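Local coordinates for Slr1951 protein (Synechocystis sp., PDB 3HX1) that is of unknown function but carries a forkhead-associated (FHA) domain, a fold that in relatives binds phosphothreonine peptides, and is named adenylate cyclase-like, at residues L9-D18 with Q107-R117. Sequence-based numbering, arbitrary orientation.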
ATOM      1  N   LEU A   9       1.194 -17.226  15.737  1.00 71.05           N
ATOM      2  CA  LEU A   9       0.599 -17.142  14.371  1.00 82.05           C
ATOM      3  C   LEU A   9       0.775 -15.742  13.808  1.00 83.84           C
ATOM      4  O   LEU A   9      -0.140 -14.925  13.871  1.00 90.50           O
ATOM      5  CB  LEU A   9      -0.891 -17.483  14.425  1.00 90.65           C
ATOM      6  CG  LEU A   9      -1.233 -18.851  15.019  1.00 99.00           C
ATOM      7  CD1 LEU A   9      -2.750 -19.032  15.045  1.00 99.00           C
ATOM      8  CD2 LEU A   9      -0.562 -19.953  14.197  1.00 99.00           C
ATOM      9  N   GLN A  10       1.955 -15.471  13.262  1.00 78.81           N
ATOM     10  CA  GLN A  10       2.262 -14.164  12.694  1.00 76.46           C
ATOM     11  C   GLN A  10       1.158 -13.653  11.762  1.00 78.50           C
ATOM     12  O   GLN A  10       0.610 -14.415  10.961  1.00 82.18           O
ATOM     13  CB  GLN A  10       3.582 -14.233  11.929  1.00 76.13           C
ATOM     14  CG  GLN A  10       4.758 -14.720  12.749  1.00 83.31           C
ATOM     15  CD  GLN A  10       5.929 -15.127  11.875  1.00 93.09           C
ATOM     16  OE1 GLN A  10       5.822 -16.056  11.071  1.00 92.74           O
ATOM     17  NE2 GLN A  10       7.054 -14.432  12.023  1.00 98.19           N
ATOM     18  N   GLU A  11       0.835 -12.365  11.873  1.00 66.60           N
ATOM     19  CA  GLU A  11      -0.195 -11.760  11.032  1.00 64.47           C
ATOM     20  C   GLU A  11       0.338 -10.592  10.202  1.00 58.26           C
ATOM     21  O   GLU A  11       1.307  -9.933  10.589  1.00 58.37           O
ATOM     22  CB  GLU A  11      -1.384 -11.304  11.891  1.00 71.68           C
ATOM     23  CG  GLU A  11      -1.009 -10.620  13.207  1.00 72.13           C
ATOM     24  CD  GLU A  11      -2.232 -10.219  14.029  1.00 67.41           C
ATOM     25  OE1 GLU A  11      -3.331 -10.753  13.763  1.00 63.72           O
ATOM     26  OE2 GLU A  11      -2.095  -9.381  14.946  1.00 66.65           O
ATOM     27  N   HIS A  12      -0.301 -10.359   9.056  1.00 46.94           N
ATOM     28  CA  HIS A  12       0.083  -9.295   8.128  1.00 52.66           C
ATOM     29  C   HIS A  12      -0.501  -7.962   8.561  1.00 50.18           C
ATOM     30  O   HIS A  12      -1.720  -7.774   8.522  1.00 51.36           O
ATOM     31  CB  HIS A  12      -0.410  -9.636   6.721  1.00 49.83           C
ATOM     32  CG  HIS A  12       0.105 -10.947   6.209  1.00 58.52           C
ATOM     33  ND1 HIS A  12       1.429 -11.152   5.896  1.00 67.06           N
ATOM     34  CD2 HIS A  12      -0.522 -12.129   5.995  1.00 56.74           C
ATOM     35  CE1 HIS A  12       1.600 -12.406   5.509  1.00 52.94           C
ATOM     36  NE2 HIS A  12       0.434 -13.018   5.560  1.00 51.26           N
ATOM     37  N   ILE A  13       0.373  -7.038   8.963  1.00 49.30           N
ATOM     38  CA  ILE A  13      -0.056  -5.721   9.423  1.00 46.63           C
ATOM     39  C   ILE A  13       0.462  -4.595   8.546  1.00 47.15           C
ATOM     40  O   ILE A  13       1.647  -4.541   8.212  1.00 39.29           O
ATOM     41  CB  ILE A  13       0.414  -5.446  10.867  1.00 43.24           C
ATOM     42  CG1 ILE A  13      -0.194  -6.469  11.829  1.00 46.35           C
ATOM     43  CG2 ILE A  13       0.016  -4.043  11.283  1.00 39.24           C
ATOM     44  CD1 ILE A  13      -1.705  -6.531  11.791  1.00 49.41           C
ATOM     45  N   LEU A  14      -0.436  -3.682   8.195  1.00 45.88           N
ATOM     46  CA  LEU A  14      -0.085  -2.545   7.363  1.00 44.50           C
ATOM     47  C   LEU A  14      -0.200  -1.248   8.171  1.00 45.69           C
ATOM     48  O   LEU A  14      -1.309  -0.862   8.562  1.00 44.49           O
ATOM     49  CB  LEU A  14      -1.030  -2.488   6.156  1.00 36.76           C
ATOM     50  CG  LEU A  14      -0.468  -1.913   4.857  1.00 39.05           C
ATOM     51  CD1 LEU A  14       0.747  -2.733   4.436  1.00 39.44           C
ATOM     52  CD2 LEU A  14      -1.531  -1.936   3.770  1.00 37.27           C
ATOM     53  N   ILE A  15       0.931  -0.589   8.435  1.00 43.48           N
ATOM     54  CA  ILE A  15       0.909   0.675   9.166  1.00 44.54           C
ATOM     55  C   ILE A  15       0.773   1.808   8.147  1.00 44.40           C
ATOM     56  O   ILE A  15       1.698   2.099   7.381  1.00 42.62           O
ATOM     57  CB  ILE A  15       2.196   0.899   9.994  1.00 38.04           C
ATOM     58  CG1 ILE A  15       2.383  -0.242  10.994  1.00 36.53           C
ATOM     59  CG2 ILE A  15       2.121   2.235  10.738  1.00 28.54           C
ATOM     60  CD1 ILE A  15       3.044  -1.456  10.400  1.00 40.89           C
ATOM     61  N   ILE A  16      -0.388   2.445   8.142  1.00 36.60           N
ATOM     62  CA  ILE A  16      -0.665   3.523   7.205  1.00 36.20           C
ATOM     63  C   ILE A  16      -0.543   4.908   7.827  1.00 35.90           C
ATOM     64  O   ILE A  16      -1.083   5.173   8.904  1.00 39.34           O
ATOM     65  CB  ILE A  16      -2.084   3.370   6.616  1.00 33.22           C
ATOM     66  CG1 ILE A  16      -2.186   2.026   5.890  1.00 43.16           C
ATOM     67  CG2 ILE A  16      -2.398   4.539   5.676  1.00 31.59           C
ATOM     68  CD1 ILE A  16      -3.584   1.627   5.548  1.00 42.30           C
ATOM     69  N   LEU A  17       0.165   5.788   7.127  1.00 41.22           N
ATOM     70  CA  LEU A  17       0.355   7.157   7.581  1.00 43.48           C
ATOM     71  C   LEU A  17      -0.119   8.123   6.511  1.00 44.29           C
ATOM     72  O   LEU A  17       0.449   8.168   5.419  1.00 43.04           O
ATOM     73  CB  LEU A  17       1.827   7.425   7.872  1.00 44.55           C
ATOM     74  CG  LEU A  17       2.120   8.881   8.236  1.00 47.66           C
ATOM     75  CD1 LEU A  17       1.293   9.263   9.456  1.00 43.94           C
ATOM     76  CD2 LEU A  17       3.602   9.069   8.504  1.00 37.83           C
ATOM     77  N   ASP A  18      -1.154   8.896   6.824  1.00 40.29           N
ATOM     78  CA  ASP A  18      -1.689   9.868   5.879  1.00 42.68           C
ATOM     79  C   ASP A  18      -2.366  11.027   6.598  1.00 36.72           C
ATOM     80  O   ASP A  18      -2.279  11.148   7.814  1.00 43.24           O
ATOM     81  CB  ASP A  18      -2.692   9.199   4.945  1.00 40.75           C
ATOM     82  CG  ASP A  18      -3.764   8.420   5.699  1.00 45.22           C
ATOM     83  OD1 ASP A  18      -3.955   8.661   6.916  1.00 58.06           O
ATOM     84  OD2 ASP A  18      -4.427   7.573   5.065  1.00 29.13           O
ATOM     85  N   GLN A 107       4.576  13.040   2.087  1.00 99.00           N
ATOM     86  CA  GLN A 107       4.011  12.835   3.420  1.00 94.68           C
ATOM     87  C   GLN A 107       3.163  11.566   3.610  1.00 81.03           C
ATOM     88  O   GLN A 107       2.586  11.366   4.675  1.00 76.92           O
ATOM     89  CB  GLN A 107       3.169  14.059   3.816  1.00 99.00           C
ATOM     90  CG  GLN A 107       3.179  14.365   5.299  1.00 99.00           C
ATOM     91  CD  GLN A 107       4.489  14.987   5.731  1.00 99.00           C
ATOM     92  OE1 GLN A 107       5.566  14.494   5.388  1.00 99.00           O
ATOM     93  NE2 GLN A 107       4.409  16.074   6.492  1.00 99.00           N
ATOM     94  N   VAL A 108       3.078  10.699   2.607  1.00 69.04           N
ATOM     95  CA  VAL A 108       2.259   9.493   2.763  1.00 61.89           C
ATOM     96  C   VAL A 108       2.983   8.191   2.425  1.00 59.27           C
ATOM     97  O   VAL A 108       3.716   8.111   1.455  1.00 56.24           O
ATOM     98  CB  VAL A 108       0.978   9.597   1.929  1.00 66.70           C
ATOM     99  CG1 VAL A 108       1.317   9.722   0.455  1.00 85.72           C
ATOM    100  CG2 VAL A 108       0.108   8.392   2.186  1.00 57.58           C
ATOM    101  N   SER A 109       2.728   7.156   3.222  1.00 60.37           N
ATOM    102  CA  SER A 109       3.424   5.882   3.090  1.00 51.29           C
ATOM    103  C   SER A 109       2.831   4.741   3.913  1.00 38.85           C
ATOM    104  O   SER A 109       2.142   4.987   4.898  1.00 40.41           O
ATOM    105  CB  SER A 109       4.839   6.096   3.586  1.00 46.29           C
ATOM    106  OG  SER A 109       4.829   6.211   5.009  1.00 45.92           O
ATOM    107  N   VAL A 110       3.129   3.499   3.522  1.00 48.35           N
ATOM    108  CA  VAL A 110       2.660   2.333   4.260  1.00 46.70           C
ATOM    109  C   VAL A 110       3.821   1.412   4.604  1.00 51.08           C
ATOM    110  O   VAL A 110       4.633   1.059   3.740  1.00 43.28           O
ATOM    111  CB  VAL A 110       1.612   1.499   3.470  1.00 34.08           C
ATOM    112  CG1 VAL A 110       0.399   2.353   3.139  1.00 37.54           C
ATOM    113  CG2 VAL A 110       2.232   0.917   2.215  1.00 37.87           C
ATOM    114  N   ARG A 111       3.910   1.042   5.876  1.00 48.09           N
ATOM    115  CA  ARG A 111       4.952   0.139   6.319  1.00 46.62           C
ATOM    116  C   ARG A 111       4.297  -1.211   6.478  1.00 45.78           C
ATOM    117  O   ARG A 111       3.122  -1.296   6.833  1.00 43.03           O
ATOM    118  CB  ARG A 111       5.539   0.577   7.660  1.00 60.52           C
ATOM    119  CG  ARG A 111       6.465   1.775   7.581  1.00 75.72           C
ATOM    120  CD  ARG A 111       7.415   1.809   8.773  1.00 81.70           C
ATOM    121  NE  ARG A 111       8.230   0.597   8.857  1.00 89.06           N
ATOM    122  CZ  ARG A 111       8.114  -0.320   9.815  1.00 93.41           C
ATOM    123  NH1 ARG A 111       7.213  -0.164  10.778  1.00 94.45           N
ATOM    124  NH2 ARG A 111       8.896  -1.394   9.810  1.00 89.43           N
ATOM    125  N   TYR A 112       5.051  -2.266   6.201  1.00 53.29           N
ATOM    126  CA  TYR A 112       4.530  -3.615   6.343  1.00 45.81           C
ATOM    127  C   TYR A 112       5.259  -4.338   7.456  1.00 40.05           C
ATOM    128  O   TYR A 112       6.442  -4.093   7.696  1.00 42.78           O
ATOM    129  CB  TYR A 112       4.672  -4.401   5.038  1.00 44.21           C
ATOM    130  CG  TYR A 112       4.346  -5.874   5.192  1.00 36.26           C
ATOM    131  CD1 TYR A 112       5.355  -6.800   5.441  1.00 44.17           C
ATOM    132  CD2 TYR A 112       3.028  -6.342   5.102  1.00 39.93           C
ATOM    133  CE1 TYR A 112       5.080  -8.156   5.591  1.00 47.21           C
ATOM    134  CE2 TYR A 112       2.740  -7.707   5.258  1.00 49.60           C
ATOM    135  CZ  TYR A 112       3.780  -8.606   5.498  1.00 50.33           C
ATOM    136  OH  TYR A 112       3.544  -9.958   5.609  1.00 50.76           O
ATOM    137  N   GLU A 113       4.546  -5.222   8.144  1.00 40.14           N
ATOM    138  CA  GLU A 113       5.141  -5.983   9.233  1.00 56.76           C
ATOM    139  C   GLU A 113       4.501  -7.353   9.369  1.00 51.40           C
ATOM    140  O   GLU A 113       3.295  -7.507   9.204  1.00 46.37           O
ATOM    141  CB  GLU A 113       5.008  -5.222  10.556  1.00 66.24           C
ATOM    142  CG  GLU A 113       6.117  -4.211  10.808  1.00 72.65           C
ATOM    143  CD  GLU A 113       5.952  -3.485  12.129  1.00 79.09           C
ATOM    144  OE1 GLU A 113       5.681  -4.155  13.146  1.00 80.72           O
ATOM    145  OE2 GLU A 113       6.105  -2.246  12.153  1.00 85.77           O
ATOM    146  N   TYR A 114       5.324  -8.357   9.642  1.00 51.70           N
ATOM    147  CA  TYR A 114       4.825  -9.708   9.832  1.00 50.81           C
ATOM    148  C   TYR A 114       4.979  -9.965  11.319  1.00 56.49           C
ATOM    149  O   TYR A 114       5.956 -10.556  11.771  1.00 61.57           O
ATOM    150  CB  TYR A 114       5.645 -10.707   9.019  1.00 57.33           C
ATOM    151  CG  TYR A 114       4.956 -12.045   8.879  1.00 59.15           C
ATOM    152  CD1 TYR A 114       3.575 -12.115   8.675  1.00 58.54           C
ATOM    153  CD2 TYR A 114       5.673 -13.235   8.945  1.00 58.12           C
ATOM    154  CE1 TYR A 114       2.931 -13.329   8.549  1.00 53.90           C
ATOM    155  CE2 TYR A 114       5.036 -14.459   8.815  1.00 59.49           C
ATOM    156  CZ  TYR A 114       3.664 -14.496   8.621  1.00 59.32           C
ATOM    157  OH  TYR A 114       3.017 -15.704   8.538  1.00 58.96           O
ATOM    158  N   ARG A 115       3.992  -9.485  12.065  1.00 62.48           N
ATOM    159  CA  ARG A 115       3.954  -9.569  13.520  1.00 63.82           C
ATOM    160  C   ARG A 115       3.511 -10.922  14.068  1.00 58.80           C
ATOM    161  O   ARG A 115       2.641 -11.577  13.495  1.00 44.96           O
ATOM    162  CB  ARG A 115       3.030  -8.473  14.041  1.00 56.96           C
ATOM    163  CG  ARG A 115       3.157  -8.164  15.502  1.00 51.08           C
ATOM    164  CD  ARG A 115       2.376  -6.905  15.771  1.00 62.15           C
ATOM    165  NE  ARG A 115       2.814  -5.822  14.891  1.00 57.59           N
ATOM    166  CZ  ARG A 115       2.112  -4.720  14.655  1.00 51.26           C
ATOM    167  NH1 ARG A 115       0.925  -4.553  15.227  1.00 45.29           N
ATOM    168  NH2 ARG A 115       2.604  -3.774  13.869  1.00 50.78           N
ATOM    169  N   ARG A 116       4.094 -11.301  15.206  1.00 63.21           N
ATOM    170  CA  ARG A 116       3.826 -12.576  15.863  1.00 65.34           C
ATOM    171  C   ARG A 116       2.688 -12.593  16.885  1.00 69.71           C
ATOM    172  O   ARG A 116       1.759 -13.382  16.745  1.00 67.00           O
ATOM    173  CB  ARG A 116       5.119 -13.080  16.514  1.00 74.90           C
ATOM    174  CG  ARG A 116       4.991 -14.396  17.258  1.00 87.50           C
ATOM    175  CD  ARG A 116       6.348 -15.057  17.482  1.00 99.00           C
ATOM    176  NE  ARG A 116       6.979 -15.452  16.224  1.00 99.00           N
ATOM    177  CZ  ARG A 116       7.808 -16.484  16.092  1.00 99.00           C
ATOM    178  NH1 ARG A 116       8.110 -17.232  17.146  1.00 99.00           N
ATOM    179  NH2 ARG A 116       8.332 -16.773  14.907  1.00 99.00           N
ATOM    180  N   ARG A 117       2.771 -11.744  17.909  1.00 78.68           N
ATOM    181  CA  ARG A 117       1.758 -11.651  18.980  1.00 84.19           C
ATOM    182  C   ARG A 117       1.694 -12.873  19.905  1.00 81.03           C
ATOM    183  O   ARG A 117       1.451 -12.674  21.117  1.00 78.80           O
ATOM    184  CB  ARG A 117       0.360 -11.374  18.397  1.00 87.04           C
ATOM    185  CG  ARG A 117      -0.454 -12.605  18.020  1.00 85.72           C
ATOM    186  CD  ARG A 117      -1.420 -12.275  16.893  1.00 83.06           C
ATOM    187  NE  ARG A 117      -2.087 -13.460  16.362  1.00 80.05           N
ATOM    188  CZ  ARG A 117      -3.327 -13.823  16.670  1.00 78.49           C
ATOM    189  NH1 ARG A 117      -4.054 -13.095  17.508  1.00 67.22           N
ATOM    190  NH2 ARG A 117      -3.844 -14.917  16.135  1.00 83.33           N
TER
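The first and last strands of the FHA beta-sandwich, 11-18 and 109-115, pair antiparallel through I13 with E113, I15 with R111 and L17 with S109, bringing the modelled ends of the chain together at one end of the sandwich. I13 N meets E113 O at 3.0 Å, nearly straight (170°), and E113 N returns to I13 O; I15 and R111 exchange a like pair, I15 N to R111 O measuring 2.8 Å. On the face bearing H12, L14 and I16, the rings of H12 and Y112 meet rim to rim, and H12 ND1 and Y112 OH share a very short hydrogen bond. Y114 lies nearly parallel to the H12 ring but slid aside, its CE1 over the imidazole face, 3.4 Å from H12 CE1. Q10 CB sits over the face of the Y114 ring in a CH-pi contact, 3.4 Å from the centroid. Farther along, I16 CG1 lies beside V110 CG1 at 3.8 Å. The other face carries a salt-bridge network, R111-E113-R115: E113 OE2 takes R111 NH1 at 2.7 Å through its anti lone pair, while R115 NH2 reaches E113 OE1 from above the carboxylate plane. R115 starts with CG anti to N (chi1 -164°) and bends at chi3, bringing its guanidinium face over I13 CG1; I15 CD1 rests 3.6 Å from E113 OE2. A glutamine in place of E113 would probably cost R111 and R115 the negative charge they share, weakening the hold on R111 while R115 keeps E24. That residue belongs to strand 21-27, which flanks 11-18, while 101-103 borders 109-115; L14 and I16 point inward onto I42 of the second sheet, and Y68 meets H12 edge-to-face.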